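Local coordinates for farnesyl pyrophosphate synthase (Pseudomonas aeruginosa, PDB 3ZOU), which probably catalyses the condensation of isopentenyl diphosphate with allylic diphosphates such as geranyl diphosphate to build farnesyl diphosphate, at residues A[125-128]-A[129-132]. Numbering follows the deposited sequence.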
ATOM      1  N   LEU A 125      -7.508   4.334   6.901  1.00 10.54           N
ATOM      2  CA  LEU A 125      -7.411   3.825   8.274  1.00 10.32           C
ATOM      3  C   LEU A 125      -6.625   4.714   9.171  1.00 11.80           C
ATOM      4  O   LEU A 125      -6.826   4.691  10.388  1.00 13.72           O
ATOM      5  CB  LEU A 125      -6.811   2.397   8.312  1.00 11.37           C
ATOM      6  CG  LEU A 125      -7.626   1.325   7.698  1.00 11.38           C
ATOM      7  CD1 LEU A 125      -6.874  -0.015   7.818  1.00 12.78           C
ATOM      8  CD2 LEU A 125      -8.965   1.232   8.422  1.00 11.94           C
ATOM      9  N   ALA A 126      -5.575   5.360   8.631  1.00 11.86           N
ATOM     10  CA  ALA A 126      -4.742   6.239   9.461  1.00 13.12           C
ATOM     11  C   ALA A 126      -5.347   7.586   9.732  1.00 12.95           C
ATOM     12  O   ALA A 126      -4.817   8.319  10.547  1.00 16.84           O
ATOM     13  CB  ALA A 126      -3.441   6.471   8.753  1.00 13.04           C
ATOM     14  N   ASP A 127      -6.361   7.952   8.958  1.00 13.38           N
ATOM     15  CA  ASP A 127      -7.135   9.239   9.057  1.00 16.30           C
ATOM     16  C   ASP A 127      -8.071   9.177  10.212  1.00 15.94           C
ATOM     17  O   ASP A 127      -9.035   8.476  10.176  1.00 17.48           O
ATOM     18  CB  ASP A 127      -7.938   9.414   7.732  1.00 19.17           C
ATOM     19  CG  ASP A 127      -8.664  10.736   7.613  1.00 22.11           C
ATOM     20  OD1 ASP A 127      -9.196  11.256   8.633  1.00 22.97           O
ATOM     21  OD2 ASP A 127      -8.676  11.272   6.478  1.00 24.15           O
ATOM     22  N   THR A 128      -7.743   9.897  11.278  1.00 18.35           N
ATOM     23  CA  THR A 128      -8.569   9.768  12.498  1.00 18.10           C
ATOM     24  C   THR A 128      -9.879  10.533  12.426  1.00 20.12           C
ATOM     25  O   THR A 128     -10.719  10.368  13.321  1.00 19.64           O
ATOM     26  CB  THR A 128      -7.790  10.161  13.753  1.00 18.86           C
ATOM     27  OG1 THR A 128      -7.340  11.509  13.634  1.00 19.37           O
ATOM     28  CG2 THR A 128      -6.586   9.281  13.935  1.00 21.01           C
ATOM     29  N   ARG A 129     -10.112  11.307  11.378  1.00 22.13           N
ATOM     30  CA  ARG A 129     -11.468  11.838  11.150  1.00 24.54           C
ATOM     31  C   ARG A 129     -12.334  10.756  10.500  1.00 22.49           C
ATOM     32  O   ARG A 129     -13.442  10.482  10.935  1.00 22.47           O
ATOM     33  CB  ARG A 129     -11.426  13.135  10.305  1.00 28.98           C
ATOM     34  CG  ARG A 129     -12.807  13.745  10.042  1.00 34.13           C
ATOM     35  CD  ARG A 129     -12.786  14.925   9.061  1.00 39.63           C
ATOM     36  NE  ARG A 129     -12.452  14.482   7.693  1.00 47.76           N
ATOM     37  CZ  ARG A 129     -13.285  13.842   6.865  1.00 49.41           C
ATOM     38  NH1 ARG A 129     -14.535  13.561   7.224  1.00 51.49           N
ATOM     39  NH2 ARG A 129     -12.852  13.464   5.666  1.00 52.33           N
ATOM     40  N   ARG A 130     -11.812  10.093   9.480  1.00 18.89           N
ATOM     41  CA  ARG A 130     -12.575   9.050   8.802  1.00 18.50           C
ATOM     42  C   ARG A 130     -12.645   7.748   9.594  1.00 16.20           C
ATOM     43  O   ARG A 130     -13.651   7.025   9.506  1.00 18.88           O
ATOM     44  CB  ARG A 130     -11.921   8.683   7.457  1.00 19.99           C
ATOM     45  CG  ARG A 130     -11.957   9.747   6.360  1.00 22.02           C
ATOM     46  CD  ARG A 130     -11.506   9.115   5.045  1.00 24.49           C
ATOM     47  NE  ARG A 130     -11.444  10.037   3.916  1.00 31.18           N
ATOM     48  CZ  ARG A 130     -10.307  10.413   3.299  1.00 34.31           C
ATOM     49  NH1 ARG A 130      -9.071  10.063   3.746  1.00 33.49           N
ATOM     50  NH2 ARG A 130     -10.412  11.200   2.231  1.00 31.41           N
ATOM     51  N   ASN A 131     -11.618   7.503  10.421  1.00 16.09           N
ATOM     52  CA  ASN A 131     -11.511   6.301  11.238  1.00 13.67           C
ATOM     53  C   ASN A 131     -11.302   6.681  12.707  1.00 13.89           C
ATOM     54  O   ASN A 131     -10.216   6.526  13.253  1.00 14.06           O
ATOM     55  CB  ASN A 131     -10.304   5.442  10.749  1.00 12.93           C
ATOM     56  CG  ASN A 131     -10.321   4.036  11.357  1.00 12.44           C
ATOM     57  OD1 ASN A 131     -11.397   3.499  11.715  1.00 14.69           O
ATOM     58  ND2 ASN A 131      -9.121   3.421  11.492  1.00 12.58           N
ATOM     59  N   PRO A 132     -12.393   7.172  13.342  1.00 15.14           N
ATOM     60  CA  PRO A 132     -12.214   7.825  14.645  1.00 17.02           C
ATOM     61  C   PRO A 132     -12.203   6.873  15.811  1.00 15.90           C
ATOM     62  O   PRO A 132     -13.042   6.988  16.750  1.00 19.04           O
ATOM     63  CB  PRO A 132     -13.420   8.763  14.718  1.00 17.88           C
ATOM     64  CG  PRO A 132     -14.453   8.096  13.953  1.00 17.67           C
ATOM     65  CD  PRO A 132     -13.738   7.328  12.828  1.00 17.28           C
TER
HETATM   66  O   HOH W   1     -10.275  13.420   6.177  1.00 32.81           O
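Asp127, where the chain leaves helix 107-126, turns its carboxylate to the backbone N-H groups of Arg129 and Arg130. From CB, which lies 4.1 Å from Arg130 CB, CG stands anti to the backbone N (chi1 -174°), which brings the carboxylate to those amides. CG rests against Arg130 CG. OD1 takes both N-H groups: Arg129 N at 2.9 Å, nearly in line with the C-O bond, and Arg130 N at 3.0 Å, from above the carboxylate plane. OD2 forms a salt bridge to Arg130 NH1 (3.0 Å), carboxylate and guanidinium planes turned 57° apart, and accepts a hydrogen bond from a water that in turn accepts one from Arg129 NH2. A short acid suits this place, and a long arginine can reach back to it.

Asn131 closes the turn from the other end. Its backbone N bonds to Asp127 O, while ND2 gives a nearly straight 2.8 Å bond to Leu125 O. An asparagine amide can do this while OD1 accepts from Gln133 NE2. Leu125, suitably apolar, packs on Leu142 and Leu145 of helix 135-149. The Asx turn from OD1 to Arg129 N, joined by the Asn131 N to Asp127 O bond, makes an Asx motif within a helix-to-helix connection of the all-helical prenyltransferase fold.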